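Local coordinates for spore germination protein B3 (Bacillus subtilis subsp. subtilis, PDB 3N54) that takes part in the spore germination response to a mixture of L-asparagine, glucose, fructose and potassium ions, as a lipoprotein component of a germinant receptor, at residues 204-216 with 226-238. Sequence-based numbering, arbitrary orientation.
Sequences LSWVMGTIQGGVM and TFEIKKSKTKIKP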
# COMPACT_ATOMS: atom_id res chain seq x y z
N LEU A 204 -4.10 -11.81 -5.85
CA LEU A 204 -2.80 -11.42 -6.38
C LEU A 204 -1.68 -11.98 -5.51
O LEU A 204 -0.72 -12.56 -6.01
CB LEU A 204 -2.70 -9.90 -6.47
CG LEU A 204 -1.56 -9.32 -7.30
CD1 LEU A 204 -1.54 -9.92 -8.71
CD2 LEU A 204 -1.69 -7.80 -7.34
N SER A 205 -1.84 -11.84 -4.20
CA SER A 205 -0.86 -12.35 -3.24
C SER A 205 -0.73 -13.87 -3.29
O SER A 205 0.36 -14.41 -3.06
CB SER A 205 -1.24 -11.92 -1.83
OG SER A 205 -0.30 -12.41 -0.89
N TRP A 206 -1.85 -14.55 -3.57
CA TRP A 206 -1.90 -16.02 -3.64
C TRP A 206 -1.09 -16.52 -4.81
O TRP A 206 -0.26 -17.43 -4.67
CB TRP A 206 -3.36 -16.47 -3.79
CG TRP A 206 -3.66 -17.92 -3.49
CD1 TRP A 206 -2.91 -19.01 -3.80
CD2 TRP A 206 -4.86 -18.42 -2.88
NE1 TRP A 206 -3.55 -20.16 -3.38
CE2 TRP A 206 -4.74 -19.82 -2.82
CE3 TRP A 206 -6.01 -17.81 -2.37
CZ2 TRP A 206 -5.74 -20.63 -2.26
CZ3 TRP A 206 -7.00 -18.61 -1.81
CH2 TRP A 206 -6.86 -20.01 -1.77
N VAL A 207 -1.34 -15.94 -5.98
CA VAL A 207 -0.68 -16.34 -7.21
C VAL A 207 0.81 -15.99 -7.20
O VAL A 207 1.63 -16.75 -7.70
CB VAL A 207 -1.38 -15.72 -8.45
CG1 VAL A 207 -0.65 -16.08 -9.73
CG2 VAL A 207 -2.83 -16.19 -8.52
N MET A 208 1.16 -14.85 -6.60
CA MET A 208 2.55 -14.42 -6.51
C MET A 208 3.34 -15.14 -5.42
O MET A 208 4.56 -15.03 -5.37
CB MET A 208 2.63 -12.90 -6.28
CG MET A 208 2.06 -12.08 -7.43
SD MET A 208 2.86 -12.39 -9.02
CE MET A 208 4.52 -11.83 -8.64
N GLY A 209 2.65 -15.88 -4.55
CA GLY A 209 3.33 -16.68 -3.52
C GLY A 209 3.67 -15.94 -2.23
O GLY A 209 4.35 -16.49 -1.37
N THR A 210 3.20 -14.71 -2.09
CA THR A 210 3.43 -13.92 -0.89
C THR A 210 2.34 -14.11 0.16
O THR A 210 2.40 -13.53 1.23
CB THR A 210 3.51 -12.42 -1.23
OG1 THR A 210 2.35 -12.04 -1.99
CG2 THR A 210 4.77 -12.13 -2.04
N ILE A 211 1.33 -14.93 -0.15
CA ILE A 211 0.22 -15.16 0.77
C ILE A 211 0.65 -16.03 1.95
O ILE A 211 1.43 -16.96 1.79
CB ILE A 211 -0.98 -15.84 0.04
CG1 ILE A 211 -2.25 -15.76 0.90
CG2 ILE A 211 -0.65 -17.29 -0.31
CD1 ILE A 211 -3.53 -15.94 0.10
N GLN A 212 0.14 -15.71 3.13
CA GLN A 212 0.46 -16.47 4.33
C GLN A 212 -0.68 -17.44 4.62
O GLN A 212 -0.48 -18.65 4.71
CB GLN A 212 0.68 -15.52 5.52
CG GLN A 212 1.46 -16.14 6.68
CD GLN A 212 2.93 -16.34 6.38
OE1 GLN A 212 3.43 -15.92 5.33
NE2 GLN A 212 3.64 -16.98 7.30
N GLY A 213 -1.89 -16.89 4.75
CA GLY A 213 -3.08 -17.68 4.98
C GLY A 213 -4.27 -17.03 4.29
O GLY A 213 -4.12 -16.00 3.62
N GLY A 214 -5.44 -17.64 4.44
CA GLY A 214 -6.66 -17.14 3.83
C GLY A 214 -7.60 -18.25 3.43
O GLY A 214 -7.24 -19.43 3.46
N VAL A 215 -8.81 -17.86 3.03
CA VAL A 215 -9.84 -18.81 2.59
C VAL A 215 -10.44 -18.42 1.25
O VAL A 215 -10.55 -17.24 0.93
CB VAL A 215 -10.99 -18.91 3.62
CG1 VAL A 215 -10.48 -19.48 4.93
CG2 VAL A 215 -11.63 -17.54 3.84
N MET A 216 -10.80 -19.42 0.45
CA MET A 216 -11.52 -19.22 -0.80
C MET A 216 -12.90 -19.86 -0.67
O MET A 216 -13.01 -21.09 -0.69
CB MET A 216 -10.78 -19.84 -1.99
CG MET A 216 -11.56 -19.77 -3.31
SD MET A 216 -10.81 -20.69 -4.66
CE MET A 216 -9.39 -19.70 -5.04
N THR A 226 -15.56 -24.28 0.96
CA THR A 226 -14.48 -23.36 1.31
C THR A 226 -13.16 -24.10 1.39
O THR A 226 -13.10 -25.23 1.88
CB THR A 226 -14.75 -22.64 2.64
OG1 THR A 226 -15.93 -21.84 2.51
CG2 THR A 226 -13.61 -21.73 3.00
N PHE A 227 -12.11 -23.46 0.89
CA PHE A 227 -10.76 -24.01 0.88
C PHE A 227 -9.85 -23.07 1.68
O PHE A 227 -9.57 -21.96 1.24
CB PHE A 227 -10.27 -24.15 -0.56
CG PHE A 227 -8.88 -24.70 -0.68
CD1 PHE A 227 -8.65 -26.07 -0.65
CD2 PHE A 227 -7.79 -23.85 -0.83
CE1 PHE A 227 -7.37 -26.58 -0.77
CE2 PHE A 227 -6.50 -24.36 -0.95
CZ PHE A 227 -6.29 -25.72 -0.92
N GLU A 228 -9.42 -23.52 2.86
CA GLU A 228 -8.55 -22.73 3.73
C GLU A 228 -7.09 -23.10 3.48
O GLU A 228 -6.72 -24.27 3.57
CB GLU A 228 -8.90 -22.95 5.20
CG GLU A 228 -8.17 -22.00 6.16
CD GLU A 228 -8.40 -22.32 7.63
OE1 GLU A 228 -8.81 -23.45 7.96
OE2 GLU A 228 -8.14 -21.42 8.47
N ILE A 229 -6.27 -22.09 3.20
CA ILE A 229 -4.86 -22.30 2.88
C ILE A 229 -4.05 -22.73 4.11
O ILE A 229 -4.17 -22.15 5.18
CB ILE A 229 -4.21 -21.00 2.34
CG1 ILE A 229 -4.89 -20.54 1.05
CG2 ILE A 229 -2.72 -21.21 2.09
CD1 ILE A 229 -4.42 -19.18 0.58
N LYS A 230 -3.23 -23.77 3.93
CA LYS A 230 -2.29 -24.20 4.97
C LYS A 230 -0.86 -23.84 4.56
O LYS A 230 -0.11 -23.26 5.35
CB LYS A 230 -2.42 -25.70 5.24
CG LYS A 230 -3.48 -26.05 6.28
CD LYS A 230 -3.01 -25.73 7.70
CE LYS A 230 -3.94 -26.30 8.76
NZ LYS A 230 -3.32 -26.28 10.12
N LYS A 231 -0.50 -24.18 3.33
CA LYS A 231 0.81 -23.82 2.77
C LYS A 231 0.68 -23.66 1.26
O LYS A 231 -0.00 -24.45 0.60
CB LYS A 231 1.85 -24.89 3.12
CG LYS A 231 3.30 -24.43 2.97
CD LYS A 231 4.28 -25.42 3.62
CE LYS A 231 5.70 -24.85 3.65
NZ LYS A 231 6.68 -25.75 4.36
N SER A 232 1.30 -22.61 0.71
CA SER A 232 1.25 -22.35 -0.72
C SER A 232 2.62 -21.90 -1.24
O SER A 232 3.33 -21.16 -0.57
CB SER A 232 0.19 -21.29 -1.05
OG SER A 232 -0.01 -21.18 -2.45
N LYS A 233 2.96 -22.35 -2.45
CA LYS A 233 4.23 -22.03 -3.08
C LYS A 233 4.01 -21.65 -4.54
O LYS A 233 3.13 -22.19 -5.20
CB LYS A 233 5.17 -23.23 -3.01
CG LYS A 233 5.44 -23.74 -1.59
CD LYS A 233 6.44 -24.90 -1.59
CE LYS A 233 6.80 -25.33 -0.17
NZ LYS A 233 7.85 -26.39 -0.14
N THR A 234 4.82 -20.72 -5.04
CA THR A 234 4.72 -20.28 -6.42
C THR A 234 6.07 -20.28 -7.12
O THR A 234 7.06 -19.80 -6.57
CB THR A 234 4.11 -18.86 -6.52
OG1 THR A 234 2.71 -18.92 -6.22
CG2 THR A 234 4.30 -18.29 -7.93
N LYS A 235 6.10 -20.82 -8.34
CA LYS A 235 7.29 -20.77 -9.18
C LYS A 235 6.94 -19.98 -10.43
O LYS A 235 5.92 -20.24 -11.07
CB LYS A 235 7.77 -22.17 -9.55
CG LYS A 235 8.47 -22.92 -8.42
CD LYS A 235 9.08 -24.23 -8.91
CE LYS A 235 9.91 -24.92 -7.82
NZ LYS A 235 11.06 -24.09 -7.36
N ILE A 236 7.78 -19.00 -10.77
CA ILE A 236 7.56 -18.15 -11.94
C ILE A 236 8.69 -18.31 -12.93
O ILE A 236 9.85 -18.05 -12.60
CB ILE A 236 7.44 -16.67 -11.54
CG1 ILE A 236 6.29 -16.47 -10.56
CG2 ILE A 236 7.23 -15.82 -12.77
CD1 ILE A 236 6.05 -15.02 -10.19
N LYS A 237 8.36 -18.72 -14.15
CA LYS A 237 9.34 -18.91 -15.21
C LYS A 237 8.99 -18.04 -16.41
O LYS A 237 8.11 -18.38 -17.19
CB LYS A 237 9.39 -20.39 -15.62
CG LYS A 237 10.46 -20.71 -16.65
CD LYS A 237 10.53 -22.21 -16.95
CE LYS A 237 11.70 -22.53 -17.86
NZ LYS A 237 11.80 -23.98 -18.17
N PRO A 238 9.66 -16.88 -16.55
CA PRO A 238 9.43 -16.04 -17.72
C PRO A 238 10.20 -16.53 -18.95
O PRO A 238 11.37 -16.87 -18.84
CB PRO A 238 9.95 -14.67 -17.28
CG PRO A 238 10.97 -14.97 -16.27
CD PRO A 238 10.54 -16.22 -15.57
O HOH W 1 1.38 -19.42 -3.90
O HOH W 2 -5.14 -19.94 6.02
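The end of the I229 side chain sits over one face of the W206 indole, a CH-pi contact. I229 CG1 is 3.4 Å from W206 CZ2. With CG anti to the backbone N (chi1 -163°), the W206 indole lies close to the strand. The F227 ring meets the indole differently, at its edge, with CE2 of F227 4.0 Å from CZ2 of W206. I211 CD1 comes tip to tip with I229 CD1 and adds to this tight apolar patch.

At the C-terminal end of helix 204-208 the contact turns polar. T234 OG1 donates to V207 O at 2.8 Å, from above the carbonyl plane. One water bridges W206 O, S232 OG and T234 OG1. G209 ends the helix in a Schellman motif. It has a positive phi, and its CA lies against T234 CB at 3.8 Å. Farther along, M208 CE only brushes I236 CD1.

Beyond the loop, the chain pairs with 226-229 as an antiparallel ladder. M216 and F227 form the hydrogen-bonded pair, with M216 N 2.9 Å from F227 O. I229 N donates almost straight to G214 O, with an N-H...O angle of 172°. A second water links G214 N to I229 O. On the solvent side the contact thins. V215 CG1 lies across E228 CG at 3.6 Å, and both residues are exposed. The CB bonds of K231, K233 and K235 point away from 204-216.

The ladder starts the hairpin of strands 215-220 and 223-240 in the C-terminal GerAC-like region. Strand 245-258 pairs with the far edge of 223-240, forming a classic bulge where K230 and K231 face K254. Its T253 hydrogen-bonds both W206 NE1 and S232 OG. F340 of strand 333-342 meets the W206 and F227 rings, and helix 271-299 packs on W206, V207 and M216.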